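Local coordinates for protein beta-N-acetylhexosaminidase (Streptomyces plicatus, PDB 1JAK) that hydrolyses terminal beta-linked N-acetylhexosamine residues from glycoconjugates and oligosaccharides as a family 20 glycoside hydrolase that uses substrate-assisted catalysis, at residues 173-178 / 453-458; 179-184 / 237-242; 186-191 / 468-473. All blocks are in the same frame, centred on the assembly; numbering follows the deposited sequence.

Interaction 1 (173-178 / 453-458)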
loop_
_atom_site.group_PDB
_atom_site.type_symbol
_atom_site.label_atom_id
_atom_site.label_comp_id
_atom_site.label_asym_id
_atom_site.label_seq_id
_atom_site.Cartn_x
_atom_site.Cartn_y
_atom_site.Cartn_z
ATOM N N VAL A 173 12.867 -6.881 -7.364
ATOM C CA VAL A 173 11.626 -6.783 -8.120
ATOM C C VAL A 173 10.634 -7.892 -7.777
ATOM O O VAL A 173 9.473 -7.615 -7.483
ATOM C CB VAL A 173 11.901 -6.807 -9.643
ATOM C CG1 VAL A 173 10.592 -6.906 -10.419
ATOM C CG2 VAL A 173 12.647 -5.542 -10.049
ATOM N N ASP A 174 11.083 -9.144 -7.800
ATOM C CA ASP A 174 10.176 -10.247 -7.508
ATOM C C ASP A 174 9.605 -10.206 -6.097
ATOM O O ASP A 174 8.454 -10.586 -5.881
ATOM C CB ASP A 174 10.861 -11.592 -7.761
ATOM C CG ASP A 174 11.094 -11.853 -9.237
ATOM O OD1 ASP A 174 10.368 -11.264 -10.065
ATOM O OD2 ASP A 174 11.991 -12.655 -9.570
ATOM N N GLU A 175 10.399 -9.745 -5.135
ATOM C CA GLU A 175 9.910 -9.664 -3.766
ATOM C C GLU A 175 8.911 -8.514 -3.649
ATOM O O GLU A 175 7.952 -8.590 -2.881
ATOM C CB GLU A 175 11.085 -9.490 -2.797
ATOM C CG GLU A 175 12.032 -10.679 -2.853
ATOM C CD GLU A 175 13.247 -10.538 -1.963
ATOM O OE1 GLU A 175 13.899 -9.474 -1.997
ATOM O OE2 GLU A 175 13.561 -11.506 -1.242
ATOM N N VAL A 176 9.125 -7.453 -4.423
ATOM C CA VAL A 176 8.196 -6.330 -4.400
ATOM C C VAL A 176 6.896 -6.761 -5.081
ATOM O O VAL A 176 5.809 -6.385 -4.644
ATOM C CB VAL A 176 8.785 -5.091 -5.107
ATOM C CG1 VAL A 176 7.732 -3.995 -5.218
ATOM C CG2 VAL A 176 9.979 -4.576 -4.313
ATOM N N LYS A 177 7.003 -7.558 -6.144
ATOM C CA LYS A 177 5.811 -8.047 -6.836
ATOM C C LYS A 177 5.001 -8.898 -5.865
ATOM O O LYS A 177 3.769 -8.857 -5.863
ATOM C CB LYS A 177 6.195 -8.884 -8.060
ATOM C CG LYS A 177 6.705 -8.065 -9.224
ATOM C CD LYS A 177 6.997 -8.949 -10.427
ATOM C CE LYS A 177 7.408 -8.110 -11.629
ATOM N NZ LYS A 177 7.723 -8.955 -12.819
ATOM N N ARG A 178 5.699 -9.675 -5.046
ATOM C CA ARG A 178 5.042 -10.514 -4.056
ATOM C C ARG A 178 4.274 -9.641 -3.061
ATOM O O ARG A 178 3.124 -9.932 -2.735
ATOM C CB ARG A 178 6.075 -11.378 -3.319
ATOM C CG ARG A 178 5.545 -12.054 -2.058
ATOM C CD ARG A 178 6.533 -13.083 -1.524
ATOM N NE ARG A 178 6.322 -13.380 -0.109
ATOM C CZ ARG A 178 6.861 -14.418 0.527
ATOM N NH1 ARG A 178 7.643 -15.269 -0.129
ATOM N NH2 ARG A 178 6.631 -14.600 1.822
ATOM N N SER A 453 14.336 -8.578 6.902
ATOM C CA SER A 453 15.229 -8.847 5.784
ATOM C C SER A 453 14.745 -9.875 4.761
ATOM O O SER A 453 15.425 -10.116 3.763
ATOM C CB SER A 453 16.603 -9.260 6.317
ATOM O OG SER A 453 16.500 -10.382 7.172
ATOM N N ASP A 454 13.596 -10.497 4.996
ATOM C CA ASP A 454 13.089 -11.452 4.015
ATOM C C ASP A 454 11.573 -11.367 3.885
ATOM O O ASP A 454 10.888 -10.878 4.786
ATOM C CB ASP A 454 13.538 -12.883 4.346
ATOM C CG ASP A 454 12.879 -13.439 5.580
ATOM O OD1 ASP A 454 11.632 -13.511 5.609
ATOM O OD2 ASP A 454 13.614 -13.817 6.519
ATOM N N PRO A 455 11.031 -11.821 2.743
ATOM C CA PRO A 455 9.590 -11.793 2.474
ATOM C C PRO A 455 8.693 -12.380 3.557
ATOM O O PRO A 455 7.604 -11.865 3.800
ATOM C CB PRO A 455 9.474 -12.547 1.154
ATOM C CG PRO A 455 10.743 -12.177 0.464
ATOM C CD PRO A 455 11.765 -12.327 1.568
ATOM N N ASP A 456 9.137 -13.457 4.198
ATOM C CA ASP A 456 8.331 -14.075 5.246
ATOM C C ASP A 456 8.210 -13.165 6.465
ATOM O O ASP A 456 7.173 -13.144 7.131
ATOM C CB ASP A 456 8.919 -15.425 5.661
ATOM C CG ASP A 456 8.857 -16.456 4.546
ATOM O OD1 ASP A 456 7.989 -16.323 3.658
ATOM O OD2 ASP A 456 9.665 -17.409 4.569
ATOM N N GLN A 457 9.269 -12.421 6.764
ATOM C CA GLN A 457 9.239 -11.506 7.900
ATOM C C GLN A 457 8.311 -10.339 7.573
ATOM O O GLN A 457 7.619 -9.817 8.452
ATOM C CB GLN A 457 10.649 -11.002 8.218
ATOM C CG GLN A 457 11.604 -12.121 8.610
ATOM C CD GLN A 457 12.974 -11.614 8.999
ATOM O OE1 GLN A 457 13.475 -10.653 8.420
ATOM N NE2 GLN A 457 13.598 -12.272 9.971
ATOM N N LEU A 458 8.293 -9.927 6.309
ATOM C CA LEU A 458 7.399 -8.849 5.904
ATOM C C LEU A 458 5.961 -9.301 6.163
ATOM O O LEU A 458 5.149 -8.538 6.686
ATOM C CB LEU A 458 7.566 -8.523 4.419
ATOM C CG LEU A 458 8.913 -7.958 3.965
ATOM C CD1 LEU A 458 8.846 -7.659 2.473
ATOM C CD2 LEU A 458 9.242 -6.694 4.749
HETATM O O HOH W 1 14.902 -10.810 0.713
HETATM O O HOH W 2 5.884 -11.036 1.614
HETATM O O HOH W 3 7.710 -17.898 1.490
#
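P455 meets E175 and R178, about one turn apart on the same side of helix 173-184, and D456 adds a charge to the contact. The two helices belong to the outer layer of the catalytic alpha/beta barrel: helix 173-184 comes after its first strand and helix 455-462 after its eighth, so the contact lies on the seam where the barrel closes.

The van der Waals part centres on the proline ring, which meets two charged side chains. CB of P455 sits over the centre of one face of the R178 guanidinium, 3.3 Å from CZ, and the two side chains cross at about a right angle. R178 gets there with CG anti to the backbone N (chi1 167°) and the chain extended as far as NE. Next along the ring, OE2 of E175 lies 3.4 Å from P455 CG and equally near CD, while OE1 of the same carboxylate accepts from the backbone of G172.

The salt bridge uses the edge of the guanidinium. R178 NH2 donates to D456 OD1 at 2.9 Å with an N-H...O angle of 158°; the oxygen lies in the guanidinium plane but is approached on its anti side, and the two flat groups are turned 46° apart. NH2 also pairs with D459, so two carboxylates hold this end of the arginine.

Water extends both polar groups. One molecule accepts from R178 NE at 2.9 Å and donates to P455 O, another links NH1 to D456 OD1, and a third donates to E175 OE2 and S453 O.

A capping box starts helix 455-462: Q457 N donates to D454 OD1 at 2.8 Å, D454 N returns a weak bond to Q457 OE1, and S453 N meets that same oxygen at 2.7 Å, nearly in line with its C=O bond.

Interaction 2 (179-184 / 237-242)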
loop_
_atom_site.group_PDB
_atom_site.type_symbol
_atom_site.label_atom_id
_atom_site.label_comp_id
_atom_site.label_asym_id
_atom_site.label_seq_id
_atom_site.Cartn_x
_atom_site.Cartn_y
_atom_site.Cartn_z
ATOM N N TYR A 179 4.899 -8.563 -2.591
ATOM C CA TYR A 179 4.218 -7.691 -1.637
ATOM C C TYR A 179 3.041 -6.991 -2.317
ATOM O O TYR A 179 1.999 -6.765 -1.701
ATOM C CB TYR A 179 5.184 -6.657 -1.051
ATOM C CG TYR A 179 4.661 -6.054 0.233
ATOM C CD1 TYR A 179 4.535 -6.832 1.385
ATOM C CD2 TYR A 179 4.235 -4.728 0.284
ATOM C CE1 TYR A 179 3.989 -6.306 2.557
ATOM C CE2 TYR A 179 3.687 -4.190 1.455
ATOM C CZ TYR A 179 3.567 -4.989 2.583
ATOM O OH TYR A 179 3.014 -4.479 3.737
ATOM N N ILE A 180 3.213 -6.645 -3.588
ATOM C CA ILE A 180 2.144 -6.007 -4.349
ATOM C C ILE A 180 0.934 -6.939 -4.355
ATOM O O ILE A 180 -0.199 -6.504 -4.144
ATOM C CB ILE A 180 2.600 -5.718 -5.804
ATOM C CG1 ILE A 180 3.461 -4.452 -5.820
ATOM C CG2 ILE A 180 1.391 -5.587 -6.735
ATOM C CD1 ILE A 180 4.177 -4.200 -7.132
ATOM N N ASP A 181 1.170 -8.227 -4.580
ATOM C CA ASP A 181 0.058 -9.166 -4.597
ATOM C C ASP A 181 -0.598 -9.286 -3.224
ATOM O O ASP A 181 -1.809 -9.485 -3.130
ATOM C CB ASP A 181 0.519 -10.528 -5.122
ATOM C CG ASP A 181 0.914 -10.469 -6.590
ATOM O OD1 ASP A 181 0.308 -9.666 -7.329
ATOM O OD2 ASP A 181 1.811 -11.225 -7.007
ATOM N N ARG A 182 0.188 -9.148 -2.158
ATOM C CA ARG A 182 -0.367 -9.218 -0.812
ATOM C C ARG A 182 -1.356 -8.072 -0.599
ATOM O O ARG A 182 -2.460 -8.279 -0.090
ATOM C CB ARG A 182 0.733 -9.095 0.252
ATOM C CG ARG A 182 1.770 -10.212 0.266
ATOM C CD ARG A 182 1.163 -11.561 0.639
ATOM N NE ARG A 182 2.194 -12.515 1.041
ATOM C CZ ARG A 182 2.433 -13.677 0.437
ATOM N NH1 ARG A 182 1.714 -14.050 -0.615
ATOM N NH2 ARG A 182 3.389 -14.474 0.897
ATOM N N VAL A 183 -0.960 -6.863 -0.991
ATOM C CA VAL A 183 -1.819 -5.699 -0.781
ATOM C C VAL A 183 -3.008 -5.612 -1.730
ATOM O O VAL A 183 -4.061 -5.094 -1.357
ATOM C CB VAL A 183 -1.013 -4.373 -0.847
ATOM C CG1 VAL A 183 0.203 -4.460 0.071
ATOM C CG2 VAL A 183 -0.593 -4.067 -2.272
ATOM N N ALA A 184 -2.845 -6.128 -2.944
ATOM C CA ALA A 184 -3.920 -6.099 -3.933
ATOM C C ALA A 184 -5.177 -6.800 -3.421
ATOM O O ALA A 184 -6.292 -6.465 -3.817
ATOM C CB ALA A 184 -3.450 -6.751 -5.231
ATOM N N VAL A 237 6.523 -0.650 -11.701
ATOM C CA VAL A 237 5.401 0.242 -11.959
ATOM C C VAL A 237 4.365 -0.438 -12.854
ATOM O O VAL A 237 3.160 -0.313 -12.627
ATOM C CB VAL A 237 5.873 1.557 -12.626
ATOM C CG1 VAL A 237 4.677 2.392 -13.049
ATOM C CG2 VAL A 237 6.735 2.347 -11.652
ATOM N N ARG A 238 4.833 -1.166 -13.863
ATOM C CA ARG A 238 3.923 -1.856 -14.775
ATOM C C ARG A 238 3.139 -2.938 -14.039
ATOM O O ARG A 238 1.924 -3.057 -14.202
ATOM C CB ARG A 238 4.697 -2.502 -15.927
ATOM C CG ARG A 238 3.797 -3.167 -16.966
ATOM C CD ARG A 238 4.563 -4.203 -17.777
ATOM N NE ARG A 238 4.971 -5.333 -16.943
ATOM C CZ ARG A 238 4.131 -6.227 -16.428
ATOM N NH1 ARG A 238 2.829 -6.134 -16.664
ATOM N NH2 ARG A 238 4.592 -7.208 -15.664
ATOM N N TYR A 239 3.842 -3.729 -13.231
ATOM C CA TYR A 239 3.203 -4.803 -12.479
ATOM C C TYR A 239 2.191 -4.211 -11.502
ATOM O O TYR A 239 1.070 -4.709 -11.373
ATOM C CB TYR A 239 4.252 -5.610 -11.710
ATOM C CG TYR A 239 3.725 -6.908 -11.135
ATOM C CD1 TYR A 239 3.557 -8.031 -11.943
ATOM C CD2 TYR A 239 3.383 -7.010 -9.786
ATOM C CE1 TYR A 239 3.062 -9.228 -11.424
ATOM C CE2 TYR A 239 2.887 -8.201 -9.255
ATOM C CZ TYR A 239 2.731 -9.305 -10.084
ATOM O OH TYR A 239 2.253 -10.491 -9.576
ATOM N N ALA A 240 2.589 -3.145 -10.812
ATOM C CA ALA A 240 1.696 -2.492 -9.862
ATOM C C ALA A 240 0.461 -1.982 -10.596
ATOM O O ALA A 240 -0.659 -2.111 -10.104
ATOM C CB ALA A 240 2.413 -1.331 -9.172
ATOM N N ALA A 241 0.670 -1.404 -11.774
ATOM C CA ALA A 241 -0.436 -0.879 -12.566
ATOM C C ALA A 241 -1.421 -1.986 -12.943
ATOM O O ALA A 241 -2.634 -1.764 -12.951
ATOM C CB ALA A 241 0.096 -0.192 -13.826
ATOM N N SER A 242 -0.905 -3.176 -13.246
ATOM C CA SER A 242 -1.770 -4.296 -13.616
ATOM C C SER A 242 -2.569 -4.766 -12.399
ATOM O O SER A 242 -3.559 -5.488 -12.535
ATOM C CB SER A 242 -0.945 -5.455 -14.195
ATOM O OG SER A 242 -0.112 -6.050 -13.214
#
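Y239 reaches over to I180 and D181, and A240 meets the far branch of I180, where helices 173-184 and 230-242 run side by side. Over these segments the axes approach to 10.3 Å, and their directions differ by 19°.

The tyrosine carries its CG anti to the backbone N (chi1 -168°), which projects the ring from its own helix toward the other. Y239 OH donates to D181 OD2 at 2.7 Å, using the syn lone pair of that oxygen, which lies in the ring plane at the phenol edge. Ring and carboxylate are twisted 62° from each other, and D181 crosses the tyrosine at about a right angle. D181 has CG beside its own backbone N; although its CB does not head for the facing helix, the carboxylate end does, and OD1 forms a salt bridge with R243. The acid is therefore gripped through both oxygens.

I180 supplies the apolar half with two branches. CG2 lies obliquely to the ring, 3.9 Å from Y239 CD2. The other branch is extended, and its CD1 touches the ring edge as well as A240 CB, 3.9 Å away. A240 also packs on V247, so the hydrophobic side of the interface continues into strand 246-250.

This is how the helices after the first and second strands lie side by side on the outside of the (beta/alpha)8, or TIM, barrel.

Interaction 3 (186-191 / 468-473)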
loop_
_atom_site.group_PDB
_atom_site.type_symbol
_atom_site.label_atom_id
_atom_site.label_comp_id
_atom_site.label_asym_id
_atom_site.label_seq_id
_atom_site.Cartn_x
_atom_site.Cartn_y
_atom_site.Cartn_z
ATOM N N TYR A 186 -6.688 -6.530 -0.722
ATOM C CA TYR A 186 -7.572 -5.678 0.059
ATOM C C TYR A 186 -7.974 -4.335 -0.538
ATOM O O TYR A 186 -8.360 -3.411 0.177
ATOM C CB TYR A 186 -6.953 -5.517 1.450
ATOM C CG TYR A 186 -6.579 -6.868 2.018
ATOM C CD1 TYR A 186 -7.565 -7.802 2.347
ATOM C CD2 TYR A 186 -5.246 -7.268 2.101
ATOM C CE1 TYR A 186 -7.232 -9.100 2.731
ATOM C CE2 TYR A 186 -4.901 -8.570 2.483
ATOM C CZ TYR A 186 -5.901 -9.479 2.791
ATOM O OH TYR A 186 -5.577 -10.776 3.129
ATOM N N LYS A 187 -7.877 -4.243 -1.858
ATOM C CA LYS A 187 -8.284 -3.057 -2.591
ATOM C C LYS A 187 -7.476 -1.779 -2.369
ATOM O O LYS A 187 -7.984 -0.680 -2.573
ATOM C CB LYS A 187 -9.779 -2.795 -2.342
ATOM C CG LYS A 187 -10.674 -3.996 -2.696
ATOM C CD LYS A 187 -12.158 -3.652 -2.579
ATOM C CE LYS A 187 -13.062 -4.834 -2.953
ATOM N NZ LYS A 187 -13.088 -5.907 -1.912
ATOM N N TYR A 188 -6.225 -1.920 -1.938
ATOM C CA TYR A 188 -5.360 -0.753 -1.787
ATOM C C TYR A 188 -5.204 -0.267 -3.225
ATOM O O TYR A 188 -5.251 -1.081 -4.149
ATOM C CB TYR A 188 -3.985 -1.165 -1.254
ATOM C CG TYR A 188 -3.907 -1.322 0.244
ATOM C CD1 TYR A 188 -3.744 -0.208 1.071
ATOM C CD2 TYR A 188 -3.980 -2.582 0.838
ATOM C CE1 TYR A 188 -3.651 -0.349 2.456
ATOM C CE2 TYR A 188 -3.890 -2.734 2.222
ATOM C CZ TYR A 188 -3.723 -1.611 3.024
ATOM O OH TYR A 188 -3.619 -1.748 4.390
ATOM N N ASN A 189 -5.019 1.034 -3.433
ATOM C CA ASN A 189 -4.859 1.529 -4.796
ATOM C C ASN A 189 -3.588 2.339 -5.027
ATOM O O ASN A 189 -3.355 2.853 -6.124
ATOM C CB ASN A 189 -6.098 2.330 -5.232
ATOM C CG ASN A 189 -6.305 3.600 -4.426
ATOM O OD1 ASN A 189 -5.534 3.923 -3.518
ATOM N ND2 ASN A 189 -7.359 4.334 -4.765
ATOM N N LYS A 190 -2.756 2.448 -3.996
ATOM C CA LYS A 190 -1.504 3.167 -4.133
ATOM C C LYS A 190 -0.393 2.402 -3.438
ATOM O O LYS A 190 -0.611 1.797 -2.388
ATOM C CB LYS A 190 -1.642 4.584 -3.566
ATOM C CG LYS A 190 -2.542 5.454 -4.444
ATOM C CD LYS A 190 -2.875 6.787 -3.822
ATOM C CE LYS A 190 -3.695 7.646 -4.783
ATOM N NZ LYS A 190 -5.048 7.089 -5.089
ATOM N N LEU A 191 0.783 2.397 -4.056
ATOM C CA LEU A 191 1.948 1.723 -3.495
ATOM C C LEU A 191 3.039 2.764 -3.335
ATOM O O LEU A 191 3.588 3.264 -4.318
ATOM C CB LEU A 191 2.446 0.604 -4.417
ATOM C CG LEU A 191 3.697 -0.125 -3.902
ATOM C CD1 LEU A 191 3.324 -0.985 -2.700
ATOM C CD2 LEU A 191 4.297 -0.989 -5.006
ATOM N N GLY A 468 -6.994 -4.563 7.912
ATOM C CA GLY A 468 -7.709 -3.578 8.705
ATOM C C GLY A 468 -7.549 -2.155 8.209
ATOM O O GLY A 468 -8.520 -1.399 8.159
ATOM N N VAL A 469 -6.328 -1.776 7.845
ATOM C CA VAL A 469 -6.092 -0.424 7.352
ATOM C C VAL A 469 -6.783 -0.245 6.001
ATOM O O VAL A 469 -7.263 0.842 5.672
ATOM C CB VAL A 469 -4.590 -0.132 7.218
ATOM C CG1 VAL A 469 -4.374 1.324 6.808
ATOM C CG2 VAL A 469 -3.894 -0.422 8.546
ATOM N N ALA A 470 -6.838 -1.320 5.220
ATOM C CA ALA A 470 -7.501 -1.273 3.924
ATOM C C ALA A 470 -8.986 -1.001 4.150
ATOM O O ALA A 470 -9.607 -0.238 3.406
ATOM C CB ALA A 470 -7.314 -2.596 3.185
ATOM N N GLU A 471 -9.555 -1.623 5.178
ATOM C CA GLU A 471 -10.966 -1.416 5.480
ATOM C C GLU A 471 -11.229 0.032 5.877
ATOM O O GLU A 471 -12.222 0.625 5.459
ATOM C CB GLU A 471 -11.440 -2.347 6.601
ATOM C CG GLU A 471 -12.885 -2.064 7.024
ATOM C CD GLU A 471 -13.620 -3.297 7.512
ATOM O OE1 GLU A 471 -13.504 -4.353 6.854
ATOM O OE2 GLU A 471 -14.328 -3.209 8.539
ATOM N N LEU A 472 -10.343 0.608 6.683
ATOM C CA LEU A 472 -10.519 1.995 7.097
ATOM C C LEU A 472 -10.542 2.901 5.871
ATOM O O LEU A 472 -11.270 3.892 5.833
ATOM C CB LEU A 472 -9.391 2.425 8.041
ATOM C CG LEU A 472 -9.346 1.711 9.394
ATOM C CD1 LEU A 472 -8.184 2.256 10.216
ATOM C CD2 LEU A 472 -10.656 1.923 10.136
ATOM N N GLY A 473 -9.761 2.549 4.856
ATOM C CA GLY A 473 -9.729 3.367 3.662
ATOM C C GLY A 473 -10.904 3.135 2.729
ATOM O O GLY A 473 -11.348 4.053 2.044
HETATM O O HOH W 4 -8.762 -0.422 0.554
#
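Y186 and A470 bring the two backbones closest, with CA atoms 5.9 Å apart, where the turn between helix 173-184 and strand 190-194 passes helix 465-474; K187, in a left-handed conformation (phi 67°), bends the chain between the two tyrosines that touch the helix.

A470 is the centre of the contact. Its CB lies 3.4 Å from Y186 CB and 3.3 Å from the carbonyl O of Y186, so a single methyl group meets the start of one tyrosine side chain and its backbone. The same methyl sits over a face of the Y188 ring in a CH-pi contact, 4.0 Å from the ring centroid and 29° off its normal, closest to the CE2 side.

This turn delivers the second strand of the TIM barrel at its N-terminal end, the end away from the active site in this fold, and the helix it meets comes after the eighth strand. The Y188 side chain packs against that helix and also on A445 of strand 440-447 and V183 of helix 173-184.

In Y188, CG lies beside the backbone N, and the ring end swings toward the helix. Y188 OH comes within 3.4 Å of V469 CB, but its hydrogen bond is to L466 O; A470 N is near, yet badly angled for bonding. The Y186 ring leads away from the helix segment, and its hydroxyl is hydrogen-bonded with W496 NE1.

A water lies 3.0 Å from both Y186 O and A470 O, and since other acceptors compete for its two protons, not all these bonds can be made at once.

In the fold
From the N terminus, the chain first lays down the separate mixed-sheet domain and then enters the barrel at strand 159-165. Helix 173-184 follows, and its two halves serve interactions 1 and 2 in turn; K177 packs on Y239 where these contacts meet. Interaction 2 closes the shortest loop, around strand 190-194, and falls wholly within the long loop of interaction 1. The turn at 186-191 lies inside both loops, but its partner 468-473 comes after 453-458, so interaction 3 crosses the other two. Interactions 1 and 3 join the beginning of the barrel to the helices after its last strand, whereas interaction 2 ties neighbouring early helices.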